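Local coordinates for protein-glutamine gamma-glutamyltransferase 2 (Pagrus major, PDB 1G0D) that catalyses, probably in a calcium-dependent manner, the cross-linking of peptide-bound glutamine to lysine side chains or other primary amines, at residues Pro653-Val663 with Gly675-Lys683. Sequence-based numbering, arbitrary orientation.
Sequences PMRTGVRKLLV and GVTTVVVHK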
loop_
_atom_site.group_PDB
_atom_site.type_symbol
_atom_site.label_atom_id
_atom_site.label_comp_id
_atom_site.label_asym_id
_atom_site.label_seq_id
_atom_site.Cartn_x
_atom_site.Cartn_y
_atom_site.Cartn_z
ATOM N N PRO A 653 -2.847 -11.981 23.864
ATOM C CA PRO A 653 -2.607 -10.663 23.276
ATOM C C PRO A 653 -1.361 -9.958 23.850
ATOM O O PRO A 653 -0.916 -10.248 24.956
ATOM C CB PRO A 653 -3.918 -9.929 23.529
ATOM C CG PRO A 653 -4.939 -11.021 23.521
ATOM C CD PRO A 653 -4.270 -12.182 24.200
ATOM N N MET A 654 -0.769 -9.066 23.070
ATOM C CA MET A 654 0.419 -8.392 23.514
ATOM C C MET A 654 0.141 -6.978 23.973
ATOM O O MET A 654 0.754 -6.486 24.907
ATOM C CB MET A 654 1.428 -8.384 22.387
ATOM C CG MET A 654 2.004 -9.729 22.136
ATOM S SD MET A 654 3.032 -9.773 20.673
ATOM C CE MET A 654 1.812 -9.434 19.308
ATOM N N ARG A 655 -0.765 -6.299 23.297
ATOM C CA ARG A 655 -1.113 -4.938 23.673
ATOM C C ARG A 655 -2.633 -4.825 23.809
ATOM O O ARG A 655 -3.427 -5.622 23.282
ATOM C CB ARG A 655 -0.601 -3.930 22.626
ATOM C CG ARG A 655 0.923 -3.690 22.587
ATOM C CD ARG A 655 1.290 -2.675 21.499
ATOM N NE ARG A 655 1.380 -3.279 20.168
ATOM C CZ ARG A 655 1.071 -2.660 19.029
ATOM N NH1 ARG A 655 0.650 -1.415 19.046
ATOM N NH2 ARG A 655 1.200 -3.284 17.868
ATOM N N THR A 656 -3.050 -3.810 24.534
ATOM C CA THR A 656 -4.454 -3.620 24.760
ATOM C C THR A 656 -5.023 -2.788 23.630
ATOM O O THR A 656 -4.270 -2.239 22.839
ATOM C CB THR A 656 -4.647 -2.972 26.135
ATOM O OG1 THR A 656 -6.009 -2.575 26.267
ATOM C CG2 THR A 656 -3.704 -1.773 26.324
ATOM N N GLY A 657 -6.346 -2.730 23.512
ATOM C CA GLY A 657 -6.951 -1.936 22.452
ATOM C C GLY A 657 -7.936 -2.670 21.558
ATOM O O GLY A 657 -8.203 -3.864 21.759
ATOM N N VAL A 658 -8.526 -1.944 20.612
ATOM C CA VAL A 658 -9.437 -2.556 19.659
ATOM C C VAL A 658 -8.528 -3.117 18.546
ATOM O O VAL A 658 -7.931 -2.368 17.773
ATOM C CB VAL A 658 -10.412 -1.534 19.075
ATOM C CG1 VAL A 658 -11.321 -2.215 18.071
ATOM C CG2 VAL A 658 -11.213 -0.891 20.186
ATOM N N ARG A 659 -8.409 -4.434 18.477
ATOM C CA ARG A 659 -7.512 -5.022 17.515
ATOM C C ARG A 659 -8.240 -5.908 16.542
ATOM O O ARG A 659 -9.382 -6.292 16.764
ATOM C CB ARG A 659 -6.436 -5.788 18.271
ATOM C CG ARG A 659 -6.033 -5.110 19.571
ATOM C CD ARG A 659 -4.581 -5.352 19.903
ATOM N NE ARG A 659 -3.907 -4.157 20.387
ATOM C CZ ARG A 659 -3.363 -3.223 19.608
ATOM N NH1 ARG A 659 -2.770 -2.167 20.140
ATOM N NH2 ARG A 659 -3.409 -3.334 18.297
ATOM N N LYS A 660 -7.573 -6.196 15.437
ATOM C CA LYS A 660 -8.142 -7.017 14.371
ATOM C C LYS A 660 -7.287 -8.290 14.122
ATOM O O LYS A 660 -6.033 -8.217 14.029
ATOM C CB LYS A 660 -8.263 -6.157 13.102
ATOM C CG LYS A 660 -9.081 -4.884 13.300
ATOM C CD LYS A 660 -10.414 -4.982 12.569
ATOM C CE LYS A 660 -11.497 -4.092 13.168
ATOM N NZ LYS A 660 -10.924 -2.750 13.429
ATOM N N LEU A 661 -7.955 -9.450 14.071
ATOM C CA LEU A 661 -7.262 -10.722 13.865
ATOM C C LEU A 661 -7.505 -11.091 12.440
ATOM O O LEU A 661 -8.662 -11.136 11.982
ATOM C CB LEU A 661 -7.787 -11.803 14.802
ATOM C CG LEU A 661 -7.088 -13.153 14.701
ATOM C CD1 LEU A 661 -5.616 -13.045 15.057
ATOM C CD2 LEU A 661 -7.814 -14.141 15.612
ATOM N N LEU A 662 -6.393 -11.309 11.737
ATOM C CA LEU A 662 -6.402 -11.635 10.306
ATOM C C LEU A 662 -6.014 -13.092 10.025
ATOM O O LEU A 662 -5.127 -13.665 10.665
ATOM C CB LEU A 662 -5.452 -10.699 9.539
ATOM C CG LEU A 662 -5.824 -9.235 9.312
ATOM C CD1 LEU A 662 -6.124 -8.512 10.609
ATOM C CD2 LEU A 662 -4.653 -8.577 8.671
ATOM N N VAL A 663 -6.708 -13.699 9.072
ATOM C CA VAL A 663 -6.429 -15.070 8.720
ATOM C C VAL A 663 -6.512 -15.355 7.216
ATOM O O VAL A 663 -7.400 -14.872 6.491
ATOM C CB VAL A 663 -7.384 -16.023 9.488
ATOM C CG1 VAL A 663 -7.062 -17.454 9.165
ATOM C CG2 VAL A 663 -7.244 -15.792 10.973
ATOM N N GLY A 675 -10.271 -14.067 6.156
ATOM C CA GLY A 675 -11.163 -13.773 7.267
ATOM C C GLY A 675 -10.501 -12.774 8.214
ATOM O O GLY A 675 -9.254 -12.719 8.258
ATOM N N VAL A 676 -11.332 -11.975 8.911
ATOM C CA VAL A 676 -10.927 -10.947 9.915
ATOM C C VAL A 676 -11.999 -10.866 10.975
ATOM O O VAL A 676 -13.196 -11.003 10.697
ATOM C CB VAL A 676 -10.896 -9.450 9.444
ATOM C CG1 VAL A 676 -9.591 -8.837 9.810
ATOM C CG2 VAL A 676 -11.217 -9.315 8.000
ATOM N N THR A 677 -11.574 -10.567 12.183
ATOM C CA THR A 677 -12.523 -10.434 13.247
ATOM C C THR A 677 -11.938 -9.323 14.070
ATOM O O THR A 677 -10.731 -9.098 14.004
ATOM C CB THR A 677 -12.594 -11.722 14.079
ATOM O OG1 THR A 677 -13.745 -11.675 14.933
ATOM C CG2 THR A 677 -11.314 -11.895 14.923
ATOM N N THR A 678 -12.809 -8.629 14.803
ATOM C CA THR A 678 -12.446 -7.538 15.717
ATOM C C THR A 678 -12.485 -8.111 17.136
ATOM O O THR A 678 -13.466 -8.733 17.562
ATOM C CB THR A 678 -13.459 -6.361 15.694
ATOM O OG1 THR A 678 -13.567 -5.811 14.380
ATOM C CG2 THR A 678 -12.982 -5.260 16.579
ATOM N N VAL A 679 -11.402 -7.914 17.855
ATOM C CA VAL A 679 -11.296 -8.367 19.227
ATOM C C VAL A 679 -10.835 -7.194 20.115
ATOM O O VAL A 679 -9.731 -6.674 19.911
ATOM C CB VAL A 679 -10.264 -9.558 19.343
ATOM C CG1 VAL A 679 -10.236 -10.070 20.768
ATOM C CG2 VAL A 679 -10.659 -10.688 18.408
ATOM N N VAL A 680 -11.673 -6.766 21.073
ATOM C CA VAL A 680 -11.290 -5.685 21.990
ATOM C C VAL A 680 -10.438 -6.233 23.167
ATOM O O VAL A 680 -10.933 -6.986 24.013
ATOM C CB VAL A 680 -12.533 -4.963 22.529
ATOM C CG1 VAL A 680 -12.133 -3.737 23.306
ATOM C CG2 VAL A 680 -13.417 -4.543 21.390
ATOM N N VAL A 681 -9.149 -5.880 23.195
ATOM C CA VAL A 681 -8.256 -6.352 24.249
ATOM C C VAL A 681 -8.285 -5.409 25.460
ATOM O O VAL A 681 -8.007 -4.203 25.374
ATOM C CB VAL A 681 -6.811 -6.521 23.712
ATOM C CG1 VAL A 681 -5.877 -6.945 24.819
ATOM C CG2 VAL A 681 -6.784 -7.558 22.606
ATOM N N HIS A 682 -8.644 -5.981 26.604
ATOM C CA HIS A 682 -8.771 -5.225 27.828
ATOM C C HIS A 682 -7.615 -5.359 28.758
ATOM O O HIS A 682 -6.670 -6.127 28.575
ATOM C CB HIS A 682 -9.981 -5.681 28.653
ATOM C CG HIS A 682 -11.296 -5.536 27.968
ATOM N ND1 HIS A 682 -11.970 -4.332 27.885
ATOM C CD2 HIS A 682 -12.066 -6.442 27.322
ATOM C CE1 HIS A 682 -13.095 -4.501 27.212
ATOM N NE2 HIS A 682 -13.180 -5.775 26.859
ATOM N N LYS A 683 -7.806 -4.578 29.800
ATOM C CA LYS A 683 -7.007 -4.481 30.973
ATOM C C LYS A 683 -6.413 -3.190 31.372
ATOM O O LYS A 683 -5.254 -2.880 31.111
ATOM C CB LYS A 683 -5.989 -5.570 31.056
ATOM C CG LYS A 683 -6.472 -6.527 32.089
ATOM C CD LYS A 683 -5.785 -6.271 33.382
ATOM C CE LYS A 683 -4.312 -6.581 33.229
ATOM N NZ LYS A 683 -3.551 -5.477 33.827
#
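Thr-656 turns its hydroxyl opposite the backbone N (chi1 170°), which carries OG1 to the carbonyl of Val-681; Val-681 sets CG1 the same way (chi1 177°) with CG2 beside its N, which puts its methyls against Pro-653 and the Arg-655 carbonyl. Thr-656 OG1 donates to Val-681 O at 2.7 Å from above the carbonyl plane, while Gly-657 N reaches that oxygen at 2.9 Å in a nearly straight bond, so two donors grip one acceptor. Both methyls of Val-681 pack against the loop 653-656: CG1 lies 3.2 Å from Arg-655 O and 3.8 Å from Pro-653 CB, and CG2 meets the same ring carbon and the CG of Arg-659. The bent Arg-659 chain folds back toward this loop, where NE makes weak bonds to the carbonyls of both Arg-655 and Thr-656, NH1 a weak one to Thr-656 alone.

From Gly-657 onward the two chains run antiparallel in unbroken register, from Gly-657 opposite Val-681 to Val-663 opposite Gly-675. Paired bonds recur at every second residue, such as Val-679 N to Arg-659 O at 2.8 Å, and weaken only at the last, Gly-675 N to Val-663 O. On the face of Val-658, Lys-660 and Leu-662, two pairs lie side by side: Leu-662 CD1 touches Val-676 CG1 at 3.6 Å, and the aliphatic part of Lys-660 follows Thr-678, which Val-658 crosses at an angle. On the other face Leu-661 CB meets Thr-677 CG2 at 3.5 Å.

This beta hairpin belongs to the C-terminal Ig-like domain. Leu-661 and Pro-653 touch strand 601-608, whereas Leu-662 and Val-676 touch strand 169-176; Arg-655 makes salt bridges to Glu-181, Glu-158 and Glu-26. Within the sheet, strand 659-666 is flanked by 619-624, and 673-682 by the short parallel strand 595-596.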